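Local atomic coordinates of putative zinc protease (Bordetella pertussis, PDB entry 3IH6), a protein that probably acts, as a full-length protein, as a zinc-dependent endopeptidase of the M16 family, here represented by one fragment. Residues E[48-53]-E[114-119]; E[126-131]-E[163-168]; E[143-148]-E[156-161]. All coordinates share one frame; numbering follows the deposited sequence.

Contact 1: residues E[48-53]-E[114-119]; sequences ATILAD and KPFSQE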
ATOM      1  N   ALA E  48     -16.024  18.154   9.440  1.00 14.92           N
ATOM      2  CA  ALA E  48     -16.428  16.763   9.601  1.00 15.78           C
ATOM      3  C   ALA E  48     -15.389  15.972  10.398  1.00 15.40           C
ATOM      4  O   ALA E  48     -15.735  15.072  11.149  1.00 17.22           O
ATOM      5  CB  ALA E  48     -16.726  16.120   8.250  1.00 16.06           C
ATOM      6  N   THR E  49     -14.126  16.337  10.277  1.00 15.06           N
ATOM      7  CA  THR E  49     -13.065  15.698  11.071  1.00 15.80           C
ATOM      8  C   THR E  49     -13.173  16.107  12.535  1.00 16.56           C
ATOM      9  O   THR E  49     -12.943  15.288  13.419  1.00 17.76           O
ATOM     10  CB  THR E  49     -11.663  16.147  10.597  1.00 15.37           C
ATOM     11  OG1 THR E  49     -11.419  15.699   9.282  1.00 10.30           O
ATOM     12  CG2 THR E  49     -10.560  15.614  11.492  1.00 15.96           C
ATOM     13  N   ILE E  50     -13.508  17.376  12.791  1.00 16.30           N
ATOM     14  CA  ILE E  50     -13.689  17.810  14.164  1.00 16.38           C
ATOM     15  C   ILE E  50     -14.881  17.084  14.781  1.00 16.61           C
ATOM     16  O   ILE E  50     -14.829  16.721  15.932  1.00 17.29           O
ATOM     17  CB  ILE E  50     -13.915  19.323  14.279  1.00 17.10           C
ATOM     18  CG1 ILE E  50     -12.635  20.098  13.896  1.00 16.29           C
ATOM     19  CG2 ILE E  50     -14.470  19.685  15.700  1.00 16.41           C
ATOM     20  CD1 ILE E  50     -12.890  21.579  13.585  1.00 12.79           C
ATOM     21  N   LEU E  51     -15.942  16.892  14.011  1.00 16.23           N
ATOM     22  CA  LEU E  51     -17.170  16.255  14.493  1.00 16.97           C
ATOM     23  C   LEU E  51     -17.086  14.769  14.688  1.00 17.90           C
ATOM     24  O   LEU E  51     -17.771  14.200  15.564  1.00 19.74           O
ATOM     25  CB  LEU E  51     -18.361  16.549  13.531  1.00 16.29           C
ATOM     26  CG  LEU E  51     -18.635  18.061  13.472  1.00 15.24           C
ATOM     27  CD1 LEU E  51     -19.306  18.450  12.176  1.00 12.75           C
ATOM     28  CD2 LEU E  51     -19.413  18.546  14.704  1.00 14.49           C
ATOM     29  N   ALA E  52     -16.284  14.115  13.869  1.00 17.51           N
ATOM     30  CA  ALA E  52     -16.443  12.669  13.719  1.00 17.79           C
ATOM     31  C   ALA E  52     -15.236  11.842  14.035  1.00 16.72           C
ATOM     32  O   ALA E  52     -15.371  10.673  14.265  1.00 16.96           O
ATOM     33  CB  ALA E  52     -16.981  12.335  12.296  1.00 17.86           C
ATOM     34  N   ASP E  53     -14.059  12.447  14.081  1.00 18.19           N
ATOM     35  CA  ASP E  53     -12.783  11.711  14.193  1.00 18.04           C
ATOM     36  C   ASP E  53     -12.123  11.750  15.583  1.00 17.73           C
ATOM     37  O   ASP E  53     -11.905  12.856  16.153  1.00 18.66           O
ATOM     38  CB  ASP E  53     -11.844  12.287  13.132  1.00 19.28           C
ATOM     39  CG  ASP E  53     -10.554  11.533  13.017  1.00 19.67           C
ATOM     40  OD1 ASP E  53     -10.602  10.300  13.026  1.00 22.94           O
ATOM     41  OD2 ASP E  53      -9.492  12.184  12.895  1.00 23.22           O
ATOM     42  N   LYS E 114     -22.114  26.111  20.319  1.00 17.08           N
ATOM     43  CA  LYS E 114     -21.014  25.297  20.797  1.00 17.76           C
ATOM     44  C   LYS E 114     -19.790  25.345  19.829  1.00 17.06           C
ATOM     45  O   LYS E 114     -19.373  24.307  19.331  1.00 17.09           O
ATOM     46  CB  LYS E 114     -21.515  23.851  20.961  1.00 18.31           C
ATOM     47  CG  LYS E 114     -20.989  23.141  22.204  1.00 19.83           C
ATOM     48  CD  LYS E 114     -21.678  21.780  22.379  1.00 25.26           C
ATOM     49  CE  LYS E 114     -21.184  21.035  23.625  1.00 28.07           C
ATOM     50  NZ  LYS E 114     -19.716  20.831  23.572  1.00 26.81           N
ATOM     51  N   PRO E 115     -19.228  26.547  19.574  1.00 16.62           N
ATOM     52  CA  PRO E 115     -18.279  26.836  18.483  1.00 16.65           C
ATOM     53  C   PRO E 115     -16.952  26.073  18.576  1.00 16.30           C
ATOM     54  O   PRO E 115     -16.425  25.861  19.654  1.00 16.84           O
ATOM     55  CB  PRO E 115     -17.993  28.324  18.645  1.00 15.84           C
ATOM     56  CG  PRO E 115     -18.176  28.585  20.089  1.00 17.43           C
ATOM     57  CD  PRO E 115     -19.313  27.674  20.524  1.00 17.32           C
ATOM     58  N   PHE E 116     -16.436  25.652  17.435  1.00 16.09           N
ATOM     59  CA  PHE E 116     -15.117  25.065  17.359  1.00 15.93           C
ATOM     60  C   PHE E 116     -14.060  25.881  18.142  1.00 16.14           C
ATOM     61  O   PHE E 116     -14.051  27.133  18.113  1.00 15.65           O
ATOM     62  CB  PHE E 116     -14.707  24.953  15.881  1.00 15.88           C
ATOM     63  CG  PHE E 116     -15.612  24.058  15.056  1.00 16.13           C
ATOM     64  CD1 PHE E 116     -15.980  24.416  13.764  1.00 16.23           C
ATOM     65  CD2 PHE E 116     -16.092  22.848  15.567  1.00 15.20           C
ATOM     66  CE1 PHE E 116     -16.812  23.577  12.990  1.00 14.58           C
ATOM     67  CE2 PHE E 116     -16.960  22.003  14.791  1.00 14.50           C
ATOM     68  CZ  PHE E 116     -17.314  22.371  13.528  1.00 14.69           C
ATOM     69  N   SER E 117     -13.170  25.156  18.824  1.00 15.77           N
ATOM     70  CA  SER E 117     -12.012  25.733  19.473  1.00 16.00           C
ATOM     71  C   SER E 117     -10.870  25.827  18.466  1.00 16.22           C
ATOM     72  O   SER E 117     -10.869  25.093  17.452  1.00 15.58           O
ATOM     73  CB  SER E 117     -11.562  24.824  20.599  1.00 16.40           C
ATOM     74  OG  SER E 117     -11.001  23.630  20.044  1.00 15.03           O
ATOM     75  N   GLN E 118      -9.890  26.689  18.765  1.00 16.40           N
ATOM     76  CA  GLN E 118      -8.678  26.847  17.930  1.00 17.21           C
ATOM     77  C   GLN E 118      -7.957  25.520  17.809  1.00 17.83           C
ATOM     78  O   GLN E 118      -7.554  25.123  16.696  1.00 17.71           O
ATOM     79  CB  GLN E 118      -7.713  27.914  18.503  1.00 17.21           C
ATOM     80  CG  GLN E 118      -6.576  28.362  17.567  1.00 15.42           C
ATOM     81  CD  GLN E 118      -7.024  28.628  16.136  1.00 16.05           C
ATOM     82  OE1 GLN E 118      -8.073  29.226  15.887  1.00 14.90           O
ATOM     83  NE2 GLN E 118      -6.244  28.134  15.177  1.00 18.52           N
ATOM     84  N   GLU E 119      -7.818  24.849  18.956  1.00 17.71           N
ATOM     85  CA  GLU E 119      -7.189  23.515  19.071  1.00 18.37           C
ATOM     86  C   GLU E 119      -7.891  22.454  18.212  1.00 17.58           C
ATOM     87  O   GLU E 119      -7.250  21.562  17.632  1.00 17.42           O
ATOM     88  CB  GLU E 119      -7.194  23.089  20.559  1.00 19.04           C
ATOM     89  CG  GLU E 119      -6.492  21.756  20.875  1.00 22.32           C
ATOM     90  CD  GLU E 119      -6.527  21.409  22.366  1.00 26.54           C
ATOM     91  OE1 GLU E 119      -6.778  22.326  23.174  1.00 27.73           O
ATOM     92  OE2 GLU E 119      -6.306  20.230  22.741  1.00 27.39           O
TER

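Contact 2: residues E[126-131]-E[163-168]; sequences SKWLTA and DRVREA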
ATOM      1  N   SER E 126      -4.044  19.700  10.868  1.00 18.21           N
ATOM      2  CA  SER E 126      -2.848  18.829  10.798  1.00 19.30           C
ATOM      3  C   SER E 126      -3.115  17.525  10.023  1.00 19.10           C
ATOM      4  O   SER E 126      -2.324  17.133   9.143  1.00 18.97           O
ATOM      5  CB  SER E 126      -2.259  18.542  12.180  1.00 18.93           C
ATOM      6  OG  SER E 126      -0.996  17.880  12.042  1.00 21.19           O
ATOM      7  N   LYS E 127      -4.237  16.877  10.336  1.00 19.46           N
ATOM      8  CA  LYS E 127      -4.646  15.649   9.653  1.00 19.83           C
ATOM      9  C   LYS E 127      -4.764  15.848   8.136  1.00 19.89           C
ATOM     10  O   LYS E 127      -4.241  15.047   7.326  1.00 20.69           O
ATOM     11  CB  LYS E 127      -5.977  15.151  10.222  1.00 19.51           C
ATOM     12  CG  LYS E 127      -6.535  13.935   9.486  1.00 22.02           C
ATOM     13  CD  LYS E 127      -7.878  13.491  10.090  1.00 22.71           C
ATOM     14  CE  LYS E 127      -7.988  11.973  10.032  1.00 24.22           C
ATOM     15  NZ  LYS E 127      -8.655  11.514   8.791  1.00 26.19           N
ATOM     16  N   TRP E 128      -5.448  16.927   7.763  1.00 19.79           N
ATOM     17  CA  TRP E 128      -5.726  17.279   6.357  1.00 18.54           C
ATOM     18  C   TRP E 128      -4.428  17.491   5.603  1.00 18.23           C
ATOM     19  O   TRP E 128      -4.262  16.945   4.497  1.00 18.80           O
ATOM     20  CB  TRP E 128      -6.596  18.552   6.270  1.00 17.89           C
ATOM     21  CG  TRP E 128      -7.258  18.702   4.909  1.00 20.12           C
ATOM     22  CD1 TRP E 128      -8.545  18.416   4.604  1.00 19.89           C
ATOM     23  CD2 TRP E 128      -6.641  19.134   3.680  1.00 18.44           C
ATOM     24  NE1 TRP E 128      -8.778  18.649   3.280  1.00 21.92           N
ATOM     25  CE2 TRP E 128      -7.629  19.089   2.687  1.00 17.46           C
ATOM     26  CE3 TRP E 128      -5.349  19.584   3.340  1.00 19.69           C
ATOM     27  CZ2 TRP E 128      -7.394  19.476   1.362  1.00 17.34           C
ATOM     28  CZ3 TRP E 128      -5.102  19.947   2.006  1.00 19.69           C
ATOM     29  CH2 TRP E 128      -6.126  19.890   1.038  1.00 18.63           C
ATOM     30  N   LEU E 129      -3.504  18.258   6.199  1.00 17.56           N
ATOM     31  CA  LEU E 129      -2.245  18.616   5.516  1.00 17.67           C
ATOM     32  C   LEU E 129      -1.281  17.452   5.371  1.00 17.85           C
ATOM     33  O   LEU E 129      -0.613  17.352   4.352  1.00 19.62           O
ATOM     34  CB  LEU E 129      -1.548  19.834   6.154  1.00 16.83           C
ATOM     35  CG  LEU E 129      -2.347  21.133   6.027  1.00 16.71           C
ATOM     36  CD1 LEU E 129      -1.684  22.232   6.817  1.00 16.91           C
ATOM     37  CD2 LEU E 129      -2.581  21.563   4.570  1.00 17.08           C
ATOM     38  N   THR E 130      -1.231  16.578   6.375  1.00 16.88           N
ATOM     39  CA  THR E 130      -0.486  15.309   6.350  1.00 16.73           C
ATOM     40  C   THR E 130      -0.934  14.411   5.197  1.00 17.01           C
ATOM     41  O   THR E 130      -0.116  13.809   4.515  1.00 15.95           O
ATOM     42  CB  THR E 130      -0.705  14.535   7.705  1.00 17.11           C
ATOM     43  OG1 THR E 130      -0.336  15.382   8.796  1.00 15.19           O
ATOM     44  CG2 THR E 130       0.083  13.254   7.782  1.00 15.04           C
ATOM     45  N   ALA E 131      -2.254  14.296   5.026  1.00 18.44           N
ATOM     46  CA  ALA E 131      -2.834  13.483   3.930  1.00 19.05           C
ATOM     47  C   ALA E 131      -2.403  14.090   2.607  1.00 19.31           C
ATOM     48  O   ALA E 131      -1.946  13.364   1.726  1.00 20.17           O
ATOM     49  CB  ALA E 131      -4.346  13.420   4.025  1.00 18.76           C
ATOM     50  N   ASP E 163      -3.994  25.445   0.016  1.00 19.55           N
ATOM     51  CA  ASP E 163      -3.696  26.800   0.470  1.00 19.06           C
ATOM     52  C   ASP E 163      -4.773  27.326   1.395  1.00 18.46           C
ATOM     53  O   ASP E 163      -4.469  27.929   2.422  1.00 17.34           O
ATOM     54  CB  ASP E 163      -3.445  27.772  -0.694  1.00 19.89           C
ATOM     55  CG  ASP E 163      -2.068  27.566  -1.337  1.00 20.97           C
ATOM     56  OD1 ASP E 163      -1.115  27.153  -0.624  1.00 18.31           O
ATOM     57  OD2 ASP E 163      -1.958  27.800  -2.561  1.00 21.21           O
ATOM     58  N   ARG E 164      -6.023  27.060   1.032  1.00 18.82           N
ATOM     59  CA  ARG E 164      -7.192  27.448   1.832  1.00 19.43           C
ATOM     60  C   ARG E 164      -7.189  26.763   3.194  1.00 19.32           C
ATOM     61  O   ARG E 164      -7.593  27.340   4.171  1.00 18.82           O
ATOM     62  CB  ARG E 164      -8.457  27.059   1.096  1.00 19.19           C
ATOM     63  CG  ARG E 164      -8.784  27.968  -0.075  1.00 20.20           C
ATOM     64  CD  ARG E 164      -9.877  27.370  -0.930  1.00 19.78           C
ATOM     65  NE  ARG E 164     -10.400  28.397  -1.837  1.00 25.84           N
ATOM     66  CZ  ARG E 164     -11.264  28.196  -2.831  1.00 25.63           C
ATOM     67  NH1 ARG E 164     -11.743  26.981  -3.104  1.00 28.56           N
ATOM     68  NH2 ARG E 164     -11.635  29.220  -3.568  1.00 26.26           N
ATOM     69  N   VAL E 165      -6.719  25.519   3.242  1.00 19.84           N
ATOM     70  CA  VAL E 165      -6.659  24.794   4.516  1.00 19.30           C
ATOM     71  C   VAL E 165      -5.562  25.360   5.412  1.00 19.37           C
ATOM     72  O   VAL E 165      -5.797  25.613   6.593  1.00 20.00           O
ATOM     73  CB  VAL E 165      -6.491  23.266   4.305  1.00 19.00           C
ATOM     74  CG1 VAL E 165      -5.952  22.566   5.586  1.00 18.84           C
ATOM     75  CG2 VAL E 165      -7.793  22.666   3.848  1.00 16.70           C
ATOM     76  N   ARG E 166      -4.374  25.577   4.874  1.00 19.94           N
ATOM     77  CA  ARG E 166      -3.302  26.131   5.707  1.00 21.12           C
ATOM     78  C   ARG E 166      -3.586  27.535   6.253  1.00 20.59           C
ATOM     79  O   ARG E 166      -3.026  27.888   7.277  1.00 21.61           O
ATOM     80  CB  ARG E 166      -1.939  26.043   5.031  1.00 21.53           C
ATOM     81  CG  ARG E 166      -1.873  26.651   3.678  1.00 25.38           C
ATOM     82  CD  ARG E 166      -0.658  26.133   2.937  1.00 29.80           C
ATOM     83  NE  ARG E 166       0.492  27.028   3.032  1.00 32.22           N
ATOM     84  CZ  ARG E 166       0.588  28.202   2.411  1.00 33.10           C
ATOM     85  NH1 ARG E 166      -0.409  28.650   1.650  1.00 30.87           N
ATOM     86  NH2 ARG E 166       1.687  28.939   2.564  1.00 33.38           N
ATOM     87  N   GLU E 167      -4.489  28.291   5.617  1.00 19.67           N
ATOM     88  CA  GLU E 167      -4.802  29.666   6.012  1.00 19.55           C
ATOM     89  C   GLU E 167      -6.159  29.814   6.702  1.00 19.49           C
ATOM     90  O   GLU E 167      -6.522  30.894   7.175  1.00 18.16           O
ATOM     91  CB  GLU E 167      -4.721  30.583   4.792  1.00 19.74           C
ATOM     92  N   ALA E 168      -6.889  28.696   6.732  1.00 19.32           N
ATOM     93  CA  ALA E 168      -8.164  28.544   7.404  1.00 18.79           C
ATOM     94  C   ALA E 168      -8.273  29.266   8.737  1.00 18.12           C
ATOM     95  O   ALA E 168      -7.551  28.945   9.658  1.00 17.47           O
ATOM     96  CB  ALA E 168      -8.416  27.103   7.634  1.00 19.15           C
TER

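Contact 3: residues E[143-148]-E[156-161]; sequences GVALSE and RLFFLQ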
ATOM      1  N   GLY E 143      -1.447  12.554  -9.816  1.00 19.00           N
ATOM      2  CA  GLY E 143      -2.128  12.434 -11.108  1.00 18.88           C
ATOM      3  C   GLY E 143      -3.607  12.166 -10.873  1.00 20.01           C
ATOM      4  O   GLY E 143      -4.467  12.723 -11.570  1.00 21.30           O
ATOM      5  N   VAL E 144      -3.921  11.346  -9.868  1.00 19.72           N
ATOM      6  CA  VAL E 144      -5.311  11.077  -9.542  1.00 19.17           C
ATOM      7  C   VAL E 144      -5.960  12.332  -8.960  1.00 19.91           C
ATOM      8  O   VAL E 144      -7.066  12.728  -9.392  1.00 19.82           O
ATOM      9  CB  VAL E 144      -5.457   9.868  -8.593  1.00 20.01           C
ATOM     10  CG1 VAL E 144      -6.904   9.707  -8.127  1.00 16.57           C
ATOM     11  CG2 VAL E 144      -4.971   8.577  -9.299  1.00 19.72           C
ATOM     12  N   ALA E 145      -5.275  12.980  -8.009  1.00 19.56           N
ATOM     13  CA  ALA E 145      -5.869  14.136  -7.354  1.00 19.81           C
ATOM     14  C   ALA E 145      -6.086  15.260  -8.356  1.00 19.78           C
ATOM     15  O   ALA E 145      -7.059  15.968  -8.284  1.00 19.92           O
ATOM     16  CB  ALA E 145      -5.018  14.610  -6.179  1.00 19.94           C
ATOM     17  N   LEU E 146      -5.172  15.397  -9.306  1.00 21.07           N
ATOM     18  CA  LEU E 146      -5.281  16.420 -10.335  1.00 21.36           C
ATOM     19  C   LEU E 146      -6.484  16.143 -11.248  1.00 21.76           C
ATOM     20  O   LEU E 146      -7.318  17.036 -11.444  1.00 21.97           O
ATOM     21  CB  LEU E 146      -3.952  16.557 -11.114  1.00 20.90           C
ATOM     22  CG  LEU E 146      -2.949  17.521 -10.447  1.00 20.85           C
ATOM     23  CD1 LEU E 146      -1.629  17.582 -11.218  1.00 18.09           C
ATOM     24  CD2 LEU E 146      -3.537  18.919 -10.289  1.00 17.86           C
ATOM     25  N   SER E 147      -6.587  14.910 -11.764  1.00 22.12           N
ATOM     26  CA  SER E 147      -7.765  14.495 -12.558  1.00 23.03           C
ATOM     27  C   SER E 147      -9.105  14.744 -11.809  1.00 22.81           C
ATOM     28  O   SER E 147     -10.050  15.223 -12.404  1.00 23.44           O
ATOM     29  CB  SER E 147      -7.629  13.034 -13.102  1.00 22.49           C
ATOM     30  OG  SER E 147      -7.879  12.058 -12.091  1.00 25.78           O
ATOM     31  N   GLU E 148      -9.165  14.459 -10.507  1.00 23.45           N
ATOM     32  CA  GLU E 148     -10.351  14.775  -9.671  1.00 22.99           C
ATOM     33  C   GLU E 148     -10.653  16.272  -9.555  1.00 22.85           C
ATOM     34  O   GLU E 148     -11.816  16.701  -9.582  1.00 23.09           O
ATOM     35  CB  GLU E 148     -10.194  14.162  -8.274  1.00 23.82           C
ATOM     36  CG  GLU E 148     -10.316  12.614  -8.266  1.00 24.54           C
ATOM     37  CD  GLU E 148     -10.155  12.019  -6.866  1.00 25.45           C
ATOM     38  OE1 GLU E 148     -10.009  12.793  -5.901  1.00 27.11           O
ATOM     39  OE2 GLU E 148     -10.153  10.777  -6.730  1.00 25.44           O
ATOM     40  N   ARG E 156      -6.697  23.773 -10.702  1.00 20.96           N
ATOM     41  CA  ARG E 156      -6.123  24.551  -9.607  1.00 22.06           C
ATOM     42  C   ARG E 156      -6.515  24.064  -8.208  1.00 21.85           C
ATOM     43  O   ARG E 156      -5.703  24.159  -7.284  1.00 22.45           O
ATOM     44  CB  ARG E 156      -6.445  26.045  -9.746  1.00 21.90           C
ATOM     45  CG  ARG E 156      -5.749  26.773 -10.921  1.00 22.56           C
ATOM     46  CD  ARG E 156      -6.351  28.161 -11.136  1.00 21.23           C
ATOM     47  NE  ARG E 156      -7.689  28.202 -10.542  1.00 23.47           N
ATOM     48  CZ  ARG E 156      -8.186  29.215  -9.841  1.00 22.20           C
ATOM     49  NH1 ARG E 156      -9.414  29.114  -9.321  1.00 17.74           N
ATOM     50  NH2 ARG E 156      -7.459  30.314  -9.656  1.00 22.82           N
ATOM     51  N   LEU E 157      -7.723  23.528  -8.059  1.00 21.10           N
ATOM     52  CA  LEU E 157      -8.186  23.042  -6.751  1.00 21.44           C
ATOM     53  C   LEU E 157      -7.206  22.151  -5.933  1.00 21.96           C
ATOM     54  O   LEU E 157      -7.097  22.302  -4.688  1.00 22.02           O
ATOM     55  CB  LEU E 157      -9.589  22.408  -6.858  1.00 21.22           C
ATOM     56  CG  LEU E 157     -10.694  23.385  -7.286  1.00 20.17           C
ATOM     57  CD1 LEU E 157     -11.967  22.628  -7.621  1.00 20.30           C
ATOM     58  CD2 LEU E 157     -10.942  24.374  -6.162  1.00 21.46           C
ATOM     59  N   PHE E 158      -6.508  21.221  -6.589  1.00 21.64           N
ATOM     60  CA  PHE E 158      -5.517  20.390  -5.871  1.00 21.38           C
ATOM     61  C   PHE E 158      -4.591  21.240  -5.016  1.00 21.65           C
ATOM     62  O   PHE E 158      -4.360  20.932  -3.833  1.00 21.95           O
ATOM     63  CB  PHE E 158      -4.699  19.492  -6.820  1.00 22.10           C
ATOM     64  CG  PHE E 158      -3.662  18.667  -6.105  1.00 22.38           C
ATOM     65  CD1 PHE E 158      -4.041  17.736  -5.143  1.00 22.83           C
ATOM     66  CD2 PHE E 158      -2.323  18.858  -6.340  1.00 24.66           C
ATOM     67  CE1 PHE E 158      -3.097  16.999  -4.456  1.00 24.24           C
ATOM     68  CE2 PHE E 158      -1.365  18.110  -5.647  1.00 25.24           C
ATOM     69  CZ  PHE E 158      -1.763  17.182  -4.705  1.00 22.32           C
ATOM     70  N   PHE E 159      -4.111  22.355  -5.577  1.00 20.81           N
ATOM     71  CA  PHE E 159      -3.256  23.246  -4.835  1.00 20.24           C
ATOM     72  C   PHE E 159      -3.990  24.282  -4.016  1.00 19.82           C
ATOM     73  O   PHE E 159      -3.542  24.650  -2.919  1.00 19.67           O
ATOM     74  CB  PHE E 159      -2.255  23.927  -5.779  1.00 20.47           C
ATOM     75  CG  PHE E 159      -1.347  22.970  -6.438  1.00 22.95           C
ATOM     76  CD1 PHE E 159      -0.273  22.416  -5.734  1.00 24.03           C
ATOM     77  CD2 PHE E 159      -1.583  22.566  -7.738  1.00 22.23           C
ATOM     78  CE1 PHE E 159       0.568  21.505  -6.352  1.00 24.16           C
ATOM     79  CE2 PHE E 159      -0.741  21.665  -8.347  1.00 25.04           C
ATOM     80  CZ  PHE E 159       0.332  21.136  -7.642  1.00 23.90           C
ATOM     81  N   LEU E 160      -5.112  24.758  -4.544  1.00 20.06           N
ATOM     82  CA  LEU E 160      -5.852  25.826  -3.896  1.00 19.94           C
ATOM     83  C   LEU E 160      -6.476  25.346  -2.591  1.00 19.87           C
ATOM     84  O   LEU E 160      -6.437  26.094  -1.601  1.00 18.46           O
ATOM     85  CB  LEU E 160      -6.904  26.447  -4.831  1.00 20.73           C
ATOM     86  CG  LEU E 160      -7.875  27.511  -4.275  1.00 21.27           C
ATOM     87  CD1 LEU E 160      -7.187  28.777  -3.720  1.00 20.59           C
ATOM     88  CD2 LEU E 160      -8.920  27.886  -5.352  1.00 25.21           C
ATOM     89  N   GLN E 161      -7.009  24.106  -2.583  1.00 19.80           N
ATOM     90  CA  GLN E 161      -7.650  23.542  -1.393  1.00 20.93           C
ATOM     91  C   GLN E 161      -6.607  23.483  -0.284  1.00 21.87           C
ATOM     92  O   GLN E 161      -6.878  23.880   0.848  1.00 22.62           O
ATOM     93  CB  GLN E 161      -8.297  22.148  -1.630  1.00 21.68           C
ATOM     94  CG  GLN E 161      -9.506  22.027  -2.624  1.00 22.50           C
ATOM     95  CD  GLN E 161     -10.695  22.957  -2.351  1.00 28.44           C
ATOM     96  OE1 GLN E 161     -10.532  24.063  -1.850  1.00 31.43           O
ATOM     97  NE2 GLN E 161     -11.911  22.509  -2.725  1.00 28.80           N
TER

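Contact 1: residues E[48-53]-E[114-119]
The F116 ring is met by I50 over one face and by L51 near its edge. I50 CD1 sits 3.9 Å above the F116 ring plane, over its centre. This is a CH-pi contact: the line from the ring centroid to I50 CD1 is only 13° off the ring normal. L51 CD2 comes in near the plane of the ring, 4.2 Å from F116 CE2. I50 uses a second branch as well. Its CG2 lies 3.5 Å from F116 CE2 and 3.6 Å from F116 CD2. I50 CG1 stands beside the backbone N (chi1 -68°), and from there it carries CD1 over the ring. CG2, anti to that N, stays on the same side of the ring plane and lies just beyond the CD2-CE2 edge. The two side chains cross obliquely.

The contact joins the C-terminal end of helix 39-52 to the approach to helix 118-136, within the region assigned to the inactive M16 domain. Here helices pack beside a five-stranded antiparallel sheet. F116 belongs to the loop leading into helix 118-136. The next residue, S117, is the N-cap, with OG hydrogen-bonded to E120 N. No hydrogen bond joins the two segments, so they meet through apolar surface alone.

Helix 170-180 also borders the phenylalanine. L170 and A177 touch the F116 side chain, and Q174 OE1 accepts a hydrogen bond from F116 N. On the other segment, L51 also packs on L111 and L181, and R123 NH1 hydrogen-bonds to T49 O.

Contact 2: residues E[126-131]-E[163-168]
W128 and L129 face V165 and R166 across two helices whose short axes come within 10.1 Å and run roughly antiparallel, with 149° between their N-to-C directions. This is antiparallel helix-helix packing between helices 118-136 and 157-167, with a valine methyl on a tryptophan face. V165 CG2 lies over one face of the W128 indole, 3.8 Å from the centroid of the six-membered ring. That is a CH-pi contact, with V165 CG2 14° off the ring normal. V165 CG1 is anti to the backbone N (chi1 161°), which sends it to L129 CD2 at 3.7 Å, and it also touches W128 CE3 at 3.8 Å. One branch of the valine thus covers the indole face and the other meets the leucine. L129 and V165 lie alongside each other, pointing opposite ways. L129 CD1 also meets R166 CB at 4.2 Å. The R166 guanidinium turns back along its own helix, where NH1 forms a 2.8 Å salt bridge with D163 OD1.

W128 NE1 hydrogen-bonds to D45 OD2, and R125 NH2 to V165 O and A168 O. L129 packs on P8 of the second subunit, and D163 OD2 hydrogen-bonds to Y191 OH of the third. Helix 39-52 lies against both helices, with L46 touching W128 and V42 touching V165.

Contact 3: residues E[143-148]-E[156-161]
A145 and L146 meet F158 and F159 where two successive helices cross almost at right angles. The axes of helix 143-148 and helix 157-161 make an angle of 95° and approach to 9.4 Å. L146 and F158 have the nearest CA atoms across the segments, 6.0 Å apart. The arrangement is that of two consecutive helices, 139-152 and 157-167, joined by a short connection and packed nearly perpendicular.

A145 is small and points at the other helix. Its CB touches the F158 ring at CD1 (3.4 Å) and CE1 (3.5 Å), coming in obliquely. F158 CG is anti to the backbone N (chi1 179°), which extends the ring towards this alanine. L146 works through one methyl group. Its CD2 lies 3.7 Å from F158 CB and 4.1 Å from F158 CD2, and the two side chains cross at about a right angle. The same L146 CD2 is more loosely placed against F159 CE2, at 4.4 Å, also obliquely. The two phenylalanines touch each other as well. The F158 ring presents its edge to the F159 face, with F158 CD2 3.7 Å above the F159 ring plane, over its centre.

Helix 118-136 packs against this pair of helices. W132 stacks with the F158 ring and donates from NE1 to F158 O, and T135 touches both A145 and F158. F75 of the third subunit packs on L146, and L26 of that subunit packs on F159.

Across the two segments there is no hydrogen bond or salt bridge. The helices are held by apolar contacts of the alanine and leucine methyls with the F158 side chain, and more loosely with F159. Three of the four touching residues are buried, so burial of apolar surface probably accounts for most of the cohesion here.

The three contacts follow a run of helices. Contacts 1 and 2 share helix 118-136 and have centres about 14 Å apart. They touch through K127, whose CD lies 3.7 Å from T49 CG2. Contacts 2 and 3 share helix 157-167, again with centres about 14 Å apart, and W128 CH2 packs 3.9 Å from Q161 C. Contacts 1 and 3 do not touch: their centres are about 25 Å apart and their nearest atoms about 13 Å. Contact 3 lies farthest from the centre of the chain, about 20 Å, and like contact 2 it borders the third subunit. None of the three involves a zinc ion. All three are packing between helical parts of this fragment.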